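Local coordinates for peptidase S9 prolyl oligopeptidase catalytic domain-containing protein (Pyrococcus horikoshii, PDB 4HXF), which probably acts as a serine peptidase of the prolyl oligopeptidase family, an acylaminoacyl peptidase that assembles into a self-compartmentalizing hexamer, at residues T12-S18 and Y29-A34; E317-P322 and G393-K397. The contacts are given in a common frame with arbitrary orientation. Residues are numbered along the deposited sequence.

Overall arrangement
The chain combines a seven-bladed beta-propeller with an alpha/beta hydrolase domain. Contact 1 pairs the first two strands of the first blade; contact 2 fits the turn between strands 312-317 and 324-328 of the last blade against a hydrolase-domain loop. Both segments of contact 1 precede those of contact 2 in sequence. Their centres lie about 15 Å apart, yet they touch: Phe14 CE1 packs 3.8 Å from Phe396 CZ, and Phe14 CD1 lies 4.2 Å from Pro322 CG. The Tyr395 side chain of contact 2 is about 11 Å from the bound peptide-like inhibitor, whereas in contact 1 the Lys33 side chain comes within about 5 Å of a magnesium ion.

Contact 1: residues T12-S18 and Y29-A34; sequences TKFAYLS and YVLTKA
Leu31 (rotamer t, p) lies at the apolar centre, its CD1 meeting Ala15 CB at 3.5 Å and Leu17 CD2 at 3.9 Å; Leu17 (m, t) also reaches Tyr29 CE2 from CD2 at 3.9 Å. These strands form the opening antiparallel hairpin of the first propeller blade, axes 4.8 Å apart at 149°. Leu17-Leu31 is the non-hydrogen-bonded pair between two hydrogen-bonded ones: Tyr16 N-Thr32 O 3.0 Å with Thr32 N-Tyr16 O 2.8 Å, and Ser18 N-Val30 O 3.0 Å with Val30 N-Ser18 O 2.9 Å. On the face bearing Tyr16, Ser18, Val30 and Thr32, one water bridges Tyr16 O, Ser18 OG and Thr32 OG1. Around Phe14 the chain bulges away, returning at Thr12, whose CB lies 3.5 Å from Ala34 O; a second water bonds Phe14 O and Ala34 N. Lys33, m at every chi, curls back to set CE 3.4 Å from Phe14 O. Its NZ forms a salt bridge with Glu163 of the second subunit, so the hairpin's open end belongs to a contact between subunits.

Contact 2: residues E317-P322 and G393-K397; sequences ETATRP and GYYFK
Glu317 comes first, at the end of strand 312-317, with chi1 and chi2 both t. Its OE1 accepts a hydrogen bond from Phe396 N (3.0 Å, nearly straight), and a water joins OE1 (2.6 Å) to Phe396 O (2.8 Å). Thr318 then opens a tight turn: its N bonds Arg321 O at 3.0 Å, and its OG1 (chi1 p) receives weak bonds from Thr320 N (3.3 Å) and Arg321 N (3.1 Å). Across the contact, Thr318 CA sits 3.3 Å from Tyr394 O. Ala319 and Phe396 are the closest CA pair, 4.4 Å apart, with Ala319 CA pointing its hydrogen almost straight at Tyr395 O (3.4 Å); a water links Ala319 O to Lys397 N. Thr320 and Arg321 turn their side chains away, but their backbone borders the Phe396 ring (chi1 t). Pro322 closes the turn with a CH-pi contact, CD lying 4.0 Å from the Phe396 ring centroid. This turn of the last blade thus meets the loop leading into the hydrolase domain's helix 398-405, for which Lys397 is the N-cap, while Phe343 of helix 340-343 packs on Arg321, Pro322 and Phe396.

Contact 1: residues T12-S18 and Y29-A34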
ATOM      1  N   THR A  12      23.478 -16.943  17.501  1.00 14.88           N
ATOM      2  CA  THR A  12      22.218 -17.160  16.818  1.00 16.33           C
ATOM      3  C   THR A  12      21.866 -18.605  16.641  1.00 16.09           C
ATOM      4  O   THR A  12      20.783 -18.895  16.245  1.00 18.12           O
ATOM      5  CB  THR A  12      22.129 -16.442  15.465  1.00 17.09           C
ATOM      6  OG1 THR A  12      22.968 -17.046  14.485  1.00 18.73           O
ATOM      7  CG2 THR A  12      22.408 -14.877  15.623  1.00 18.20           C
ATOM      8  N   LYS A  13      22.828 -19.498  16.805  1.00 16.29           N
ATOM      9  CA  LYS A  13      22.652 -20.930  16.528  1.00 18.61           C
ATOM     10  C   LYS A  13      22.071 -21.581  17.798  1.00 18.24           C
ATOM     11  O   LYS A  13      21.690 -22.761  17.745  1.00 20.81           O
ATOM     12  CB  LYS A  13      23.983 -21.542  16.120  1.00 20.53           C
ATOM     13  CG  LYS A  13      24.453 -20.917  14.797  1.00 24.52           C
ATOM     14  CD  LYS A  13      25.693 -21.560  14.172  1.00 37.70           C
ATOM     15  N   PHE A  14      22.045 -20.910  18.951  1.00 14.50           N
ATOM     16  CA  PHE A  14      21.556 -21.554  20.176  1.00 14.62           C
ATOM     17  C   PHE A  14      20.053 -21.423  20.369  1.00 16.91           C
ATOM     18  O   PHE A  14      19.432 -20.407  20.043  1.00 20.82           O
ATOM     19  CB  PHE A  14      22.265 -21.063  21.454  1.00 15.79           C
ATOM     20  CG  PHE A  14      23.765 -21.021  21.328  1.00 16.64           C
ATOM     21  CD1 PHE A  14      24.513 -20.050  21.942  1.00 17.08           C
ATOM     22  CD2 PHE A  14      24.457 -22.023  20.661  1.00 20.42           C
ATOM     23  CE1 PHE A  14      25.935 -19.986  21.824  1.00 16.17           C
ATOM     24  CE2 PHE A  14      25.877 -21.940  20.518  1.00 19.16           C
ATOM     25  CZ  PHE A  14      26.606 -20.922  21.124  1.00 18.08           C
ATOM     26  N   ALA A  15      19.487 -22.400  21.064  1.00 13.82           N
ATOM     27  CA  ALA A  15      18.080 -22.318  21.517  1.00 14.25           C
ATOM     28  C   ALA A  15      18.080 -21.762  22.867  1.00 15.58           C
ATOM     29  O   ALA A  15      18.826 -22.279  23.709  1.00 16.88           O
ATOM     30  CB  ALA A  15      17.418 -23.749  21.505  1.00 15.47           C
ATOM     31  N   TYR A  16      17.206 -20.745  23.139  1.00 14.37           N
ATOM     32  CA  TYR A  16      17.208 -20.084  24.411  1.00 14.46           C
ATOM     33  C   TYR A  16      15.846 -20.409  25.096  1.00 16.14           C
ATOM     34  O   TYR A  16      14.780 -20.125  24.568  1.00 19.41           O
ATOM     35  CB  TYR A  16      17.385 -18.640  24.309  1.00 15.96           C
ATOM     36  CG  TYR A  16      18.679 -18.253  23.707  1.00 15.65           C
ATOM     37  CD1 TYR A  16      18.815 -17.969  22.358  1.00 15.32           C
ATOM     38  CD2 TYR A  16      19.836 -18.192  24.503  1.00 17.12           C
ATOM     39  CE1 TYR A  16      20.066 -17.668  21.857  1.00 16.17           C
ATOM     40  CE2 TYR A  16      21.067 -17.903  23.924  1.00 16.70           C
ATOM     41  CZ  TYR A  16      21.174 -17.643  22.629  1.00 17.06           C
ATOM     42  OH  TYR A  16      22.440 -17.323  22.103  1.00 16.73           O
ATOM     43  N   LEU A  17      15.931 -21.019  26.247  1.00 14.37           N
ATOM     44  CA  LEU A  17      14.742 -21.411  26.978  1.00 13.60           C
ATOM     45  C   LEU A  17      14.469 -20.478  28.165  1.00 15.95           C
ATOM     46  O   LEU A  17      15.404 -20.056  28.911  1.00 14.36           O
ATOM     47  CB  LEU A  17      14.834 -22.820  27.545  1.00 14.82           C
ATOM     48  CG  LEU A  17      15.151 -23.991  26.612  1.00 15.82           C
ATOM     49  CD1 LEU A  17      15.094 -25.295  27.387  1.00 15.28           C
ATOM     50  CD2 LEU A  17      14.266 -23.922  25.352  1.00 15.58           C
ATOM     51  N   SER A  18      13.186 -20.247  28.402  1.00 15.25           N
ATOM     52  CA  SER A  18      12.778 -19.384  29.540  1.00 15.53           C
ATOM     53  C   SER A  18      11.371 -19.697  30.035  1.00 16.35           C
ATOM     54  O   SER A  18      10.597 -20.444  29.397  1.00 14.78           O
ATOM     55  CB  SER A  18      12.798 -17.927  29.134  1.00 15.32           C
ATOM     56  OG  SER A  18      11.836 -17.645  28.113  1.00 16.10           O
ATOM     57  N   TYR A  29       7.114 -24.074  28.487  1.00 14.25           N
ATOM     58  CA  TYR A  29       8.232 -23.139  28.523  1.00 15.14           C
ATOM     59  C   TYR A  29       8.318 -22.435  27.205  1.00 14.02           C
ATOM     60  O   TYR A  29       7.602 -22.831  26.226  1.00 14.48           O
ATOM     61  CB  TYR A  29       9.573 -23.864  28.893  1.00 16.26           C
ATOM     62  CG  TYR A  29       9.972 -25.014  28.014  1.00 14.56           C
ATOM     63  CD1 TYR A  29       9.531 -26.277  28.302  1.00 15.58           C
ATOM     64  CD2 TYR A  29      10.653 -24.803  26.818  1.00 16.01           C
ATOM     65  CE1 TYR A  29       9.826 -27.346  27.461  1.00 15.76           C
ATOM     66  CE2 TYR A  29      11.006 -25.883  26.017  1.00 14.56           C
ATOM     67  CZ  TYR A  29      10.561 -27.146  26.322  1.00 15.26           C
ATOM     68  OH  TYR A  29      10.840 -28.251  25.565  1.00 16.47           O
ATOM     69  N   VAL A  30       9.162 -21.415  27.053  1.00 14.58           N
ATOM     70  CA  VAL A  30       9.300 -20.616  25.847  1.00 14.08           C
ATOM     71  C   VAL A  30      10.661 -20.926  25.216  1.00 14.73           C
ATOM     72  O   VAL A  30      11.659 -20.957  25.931  1.00 14.05           O
ATOM     73  CB  VAL A  30       9.223 -19.063  26.047  1.00 15.32           C
ATOM     74  CG1 VAL A  30       9.342 -18.335  24.768  1.00 16.62           C
ATOM     75  CG2 VAL A  30       7.883 -18.793  26.795  1.00 14.57           C
ATOM     76  N   LEU A  31      10.608 -21.259  23.960  1.00 14.71           N
ATOM     77  CA  LEU A  31      11.816 -21.497  23.104  1.00 15.33           C
ATOM     78  C   LEU A  31      11.990 -20.231  22.244  1.00 15.09           C
ATOM     79  O   LEU A  31      11.058 -19.863  21.486  1.00 15.49           O
ATOM     80  CB  LEU A  31      11.573 -22.698  22.212  1.00 15.39           C
ATOM     81  CG  LEU A  31      12.567 -22.892  21.060  1.00 16.71           C
ATOM     82  CD1 LEU A  31      13.973 -23.167  21.586  1.00 19.81           C
ATOM     83  CD2 LEU A  31      12.107 -24.103  20.213  1.00 19.20           C
ATOM     84  N   THR A  32      13.130 -19.567  22.405  1.00 14.19           N
ATOM     85  CA  THR A  32      13.472 -18.344  21.690  1.00 14.05           C
ATOM     86  C   THR A  32      14.644 -18.552  20.771  1.00 13.80           C
ATOM     87  O   THR A  32      15.598 -19.175  21.184  1.00 14.69           O
ATOM     88  CB  THR A  32      13.764 -17.162  22.630  1.00 14.57           C
ATOM     89  OG1 THR A  32      12.567 -16.975  23.464  1.00 16.83           O
ATOM     90  CG2 THR A  32      14.168 -15.848  21.878  1.00 15.29           C
ATOM     91  N   LYS A  33      14.519 -18.022  19.558  1.00 13.63           N
ATOM     92  CA  LYS A  33      15.554 -18.008  18.571  1.00 13.05           C
ATOM     93  C   LYS A  33      15.862 -16.606  18.122  1.00 13.37           C
ATOM     94  O   LYS A  33      14.910 -15.868  17.894  1.00 13.64           O
ATOM     95  CB  LYS A  33      15.149 -18.832  17.369  1.00 15.27           C
ATOM     96  CG  LYS A  33      15.045 -20.331  17.727  1.00 16.47           C
ATOM     97  CD  LYS A  33      16.337 -21.061  18.186  1.00 19.03           C
ATOM     98  CE  LYS A  33      17.506 -20.960  17.287  1.00 20.61           C
ATOM     99  NZ  LYS A  33      17.240 -21.558  16.055  1.00 20.15           N
ATOM    100  N   ALA A  34      17.133 -16.260  17.975  1.00 13.74           N
ATOM    101  CA  ALA A  34      17.545 -15.002  17.360  1.00 13.95           C
ATOM    102  C   ALA A  34      17.683 -15.249  15.875  1.00 15.33           C
ATOM    103  O   ALA A  34      18.633 -15.963  15.414  1.00 17.17           O
ATOM    104  CB  ALA A  34      18.882 -14.597  17.991  1.00 13.52           C
TER
HETATM  105  O   HOH W   1      19.129 -18.239  18.412  1.00 16.77           O
HETATM  106  O   HOH W   2      18.621 -18.464  14.402  1.00 21.74           O
HETATM  107  O   HOH W   3      13.046 -18.140  25.854  1.00 15.73           O

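Contact 2: residues E317-P322 and G393-K397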
ATOM      1  N   GLU A 317      21.539 -23.620  33.714  1.00 15.48           N
ATOM      2  CA  GLU A 317      22.593 -23.191  32.831  1.00 17.05           C
ATOM      3  C   GLU A 317      23.938 -23.498  33.507  1.00 17.28           C
ATOM      4  O   GLU A 317      24.016 -23.503  34.720  1.00 15.86           O
ATOM      5  CB  GLU A 317      22.394 -21.712  32.595  1.00 19.15           C
ATOM      6  CG  GLU A 317      23.360 -20.993  31.770  1.00 22.86           C
ATOM      7  CD  GLU A 317      22.815 -19.690  31.305  1.00 25.18           C
ATOM      8  OE1 GLU A 317      23.561 -18.737  31.369  1.00 19.17           O
ATOM      9  OE2 GLU A 317      21.644 -19.578  30.855  1.00 28.26           O
ATOM     10  N   THR A 318      25.011 -23.655  32.724  1.00 16.21           N
ATOM     11  CA  THR A 318      26.356 -23.879  33.217  1.00 15.70           C
ATOM     12  C   THR A 318      27.330 -22.940  32.460  1.00 17.30           C
ATOM     13  O   THR A 318      26.897 -22.180  31.601  1.00 15.93           O
ATOM     14  CB  THR A 318      26.803 -25.336  33.028  1.00 16.68           C
ATOM     15  OG1 THR A 318      26.947 -25.544  31.599  1.00 17.37           O
ATOM     16  CG2 THR A 318      25.723 -26.301  33.631  1.00 17.32           C
ATOM     17  N   ALA A 319      28.620 -22.912  32.865  1.00 17.50           N
ATOM     18  CA  ALA A 319      29.622 -22.073  32.209  1.00 16.93           C
ATOM     19  C   ALA A 319      29.734 -22.406  30.721  1.00 17.39           C
ATOM     20  O   ALA A 319      30.067 -21.503  29.961  1.00 18.93           O
ATOM     21  CB  ALA A 319      30.994 -22.226  32.827  1.00 16.66           C
ATOM     22  N   THR A 320      29.420 -23.653  30.390  1.00 17.31           N
ATOM     23  CA  THR A 320      29.635 -24.043  28.991  1.00 18.61           C
ATOM     24  C   THR A 320      28.352 -24.401  28.217  1.00 19.43           C
ATOM     25  O   THR A 320      28.462 -24.813  27.081  1.00 18.69           O
ATOM     26  CB  THR A 320      30.622 -25.228  28.897  1.00 18.26           C
ATOM     27  OG1 THR A 320      30.095 -26.398  29.581  1.00 18.64           O
ATOM     28  CG2 THR A 320      31.974 -24.849  29.437  1.00 19.20           C
ATOM     29  N   ARG A 321      27.170 -24.282  28.795  1.00 18.27           N
ATOM     30  CA  ARG A 321      25.886 -24.595  28.119  1.00 17.49           C
ATOM     31  C   ARG A 321      24.796 -23.608  28.532  1.00 17.26           C
ATOM     32  O   ARG A 321      24.547 -23.431  29.722  1.00 17.37           O
ATOM     33  CB  ARG A 321      25.334 -25.997  28.513  1.00 18.81           C
ATOM     34  CG  ARG A 321      26.111 -27.145  27.800  1.00 21.56           C
ATOM     35  CD  ARG A 321      25.830 -27.127  26.292  1.00 22.18           C
ATOM     36  NE  ARG A 321      24.437 -27.545  25.987  1.00 25.39           N
ATOM     37  CZ  ARG A 321      24.015 -28.803  25.747  1.00 23.90           C
ATOM     38  NH1 ARG A 321      22.694 -29.090  25.601  1.00 20.80           N
ATOM     39  NH2 ARG A 321      24.926 -29.779  25.669  1.00 26.65           N
ATOM     40  N   PRO A 322      24.113 -23.061  27.565  1.00 16.45           N
ATOM     41  CA  PRO A 322      22.843 -22.388  27.873  1.00 15.98           C
ATOM     42  C   PRO A 322      21.903 -23.314  28.551  1.00 15.16           C
ATOM     43  O   PRO A 322      22.008 -24.548  28.475  1.00 15.76           O
ATOM     44  CB  PRO A 322      22.297 -21.971  26.493  1.00 16.85           C
ATOM     45  CG  PRO A 322      23.543 -21.897  25.576  1.00 17.39           C
ATOM     46  CD  PRO A 322      24.436 -23.012  26.106  1.00 16.50           C
ATOM     47  N   GLY A 393      30.507 -16.655  37.857  1.00 15.65           N
ATOM     48  CA  GLY A 393      30.767 -18.029  38.219  1.00 15.73           C
ATOM     49  C   GLY A 393      30.380 -18.985  37.112  1.00 17.48           C
ATOM     50  O   GLY A 393      31.198 -19.253  36.182  1.00 20.07           O
ATOM     51  N   TYR A 394      29.196 -19.560  37.255  1.00 18.07           N
ATOM     52  CA  TYR A 394      28.766 -20.718  36.420  1.00 17.25           C
ATOM     53  C   TYR A 394      27.558 -20.520  35.527  1.00 16.64           C
ATOM     54  O   TYR A 394      26.700 -21.394  35.405  1.00 17.33           O
ATOM     55  CB  TYR A 394      28.663 -21.957  37.312  1.00 18.05           C
ATOM     56  CG  TYR A 394      29.920 -22.186  38.101  1.00 19.19           C
ATOM     57  CD1 TYR A 394      29.908 -22.063  39.523  1.00 20.80           C
ATOM     58  CD2 TYR A 394      31.032 -22.641  37.499  1.00 18.00           C
ATOM     59  CE1 TYR A 394      31.082 -22.244  40.282  1.00 19.66           C
ATOM     60  CE2 TYR A 394      32.206 -22.817  38.234  1.00 19.32           C
ATOM     61  CZ  TYR A 394      32.189 -22.698  39.616  1.00 19.79           C
ATOM     62  OH  TYR A 394      33.407 -22.926  40.231  1.00 24.91           O
ATOM     63  N   TYR A 395      27.473 -19.322  34.962  1.00 18.71           N
ATOM     64  CA  TYR A 395      26.515 -19.116  33.895  1.00 19.84           C
ATOM     65  C   TYR A 395      27.270 -18.975  32.548  1.00 17.06           C
ATOM     66  O   TYR A 395      28.497 -18.866  32.538  1.00 17.86           O
ATOM     67  CB  TYR A 395      25.642 -17.920  34.203  1.00 18.24           C
ATOM     68  CG  TYR A 395      26.229 -16.521  34.074  1.00 16.66           C
ATOM     69  CD1 TYR A 395      26.714 -15.834  35.214  1.00 17.27           C
ATOM     70  CD2 TYR A 395      26.251 -15.838  32.892  1.00 21.92           C
ATOM     71  CE1 TYR A 395      27.173 -14.553  35.121  1.00 19.90           C
ATOM     72  CE2 TYR A 395      26.842 -14.615  32.790  1.00 22.08           C
ATOM     73  CZ  TYR A 395      27.257 -13.963  33.915  1.00 19.68           C
ATOM     74  OH  TYR A 395      27.743 -12.681  33.778  1.00 24.26           O
ATOM     75  N   PHE A 396      26.505 -18.997  31.436  1.00 15.85           N
ATOM     76  CA  PHE A 396      27.066 -19.103  30.148  1.00 15.35           C
ATOM     77  C   PHE A 396      27.384 -17.706  29.674  1.00 16.39           C
ATOM     78  O   PHE A 396      26.454 -16.903  29.485  1.00 17.78           O
ATOM     79  CB  PHE A 396      26.087 -19.809  29.205  1.00 16.62           C
ATOM     80  CG  PHE A 396      26.646 -19.947  27.789  1.00 18.23           C
ATOM     81  CD1 PHE A 396      27.511 -20.968  27.491  1.00 17.40           C
ATOM     82  CD2 PHE A 396      26.247 -19.057  26.793  1.00 24.32           C
ATOM     83  CE1 PHE A 396      28.039 -21.132  26.172  1.00 18.51           C
ATOM     84  CE2 PHE A 396      26.804 -19.153  25.539  1.00 24.97           C
ATOM     85  CZ  PHE A 396      27.650 -20.199  25.239  1.00 21.17           C
ATOM     86  N   LYS A 397      28.672 -17.396  29.520  1.00 15.55           N
ATOM     87  CA  LYS A 397      29.041 -15.995  29.110  1.00 16.40           C
ATOM     88  C   LYS A 397      29.693 -16.013  27.732  1.00 16.64           C
ATOM     89  O   LYS A 397      30.831 -16.495  27.526  1.00 17.27           O
ATOM     90  CB  LYS A 397      29.954 -15.291  30.091  1.00 19.60           C
ATOM     91  CG  LYS A 397      30.411 -13.871  29.600  1.00 26.28           C
ATOM     92  CD  LYS A 397      29.451 -12.741  29.757  1.00 30.91           C
ATOM     93  CE  LYS A 397      30.130 -11.346  29.456  1.00 31.42           C
ATOM     94  NZ  LYS A 397      29.116 -10.286  29.110  1.00 29.75           N
TER
HETATM   95  O   HOH W   4      23.670 -16.803  29.674  1.00 31.68           O
HETATM   96  O   HOH W   5      31.141 -19.103  29.852  1.00 17.72           O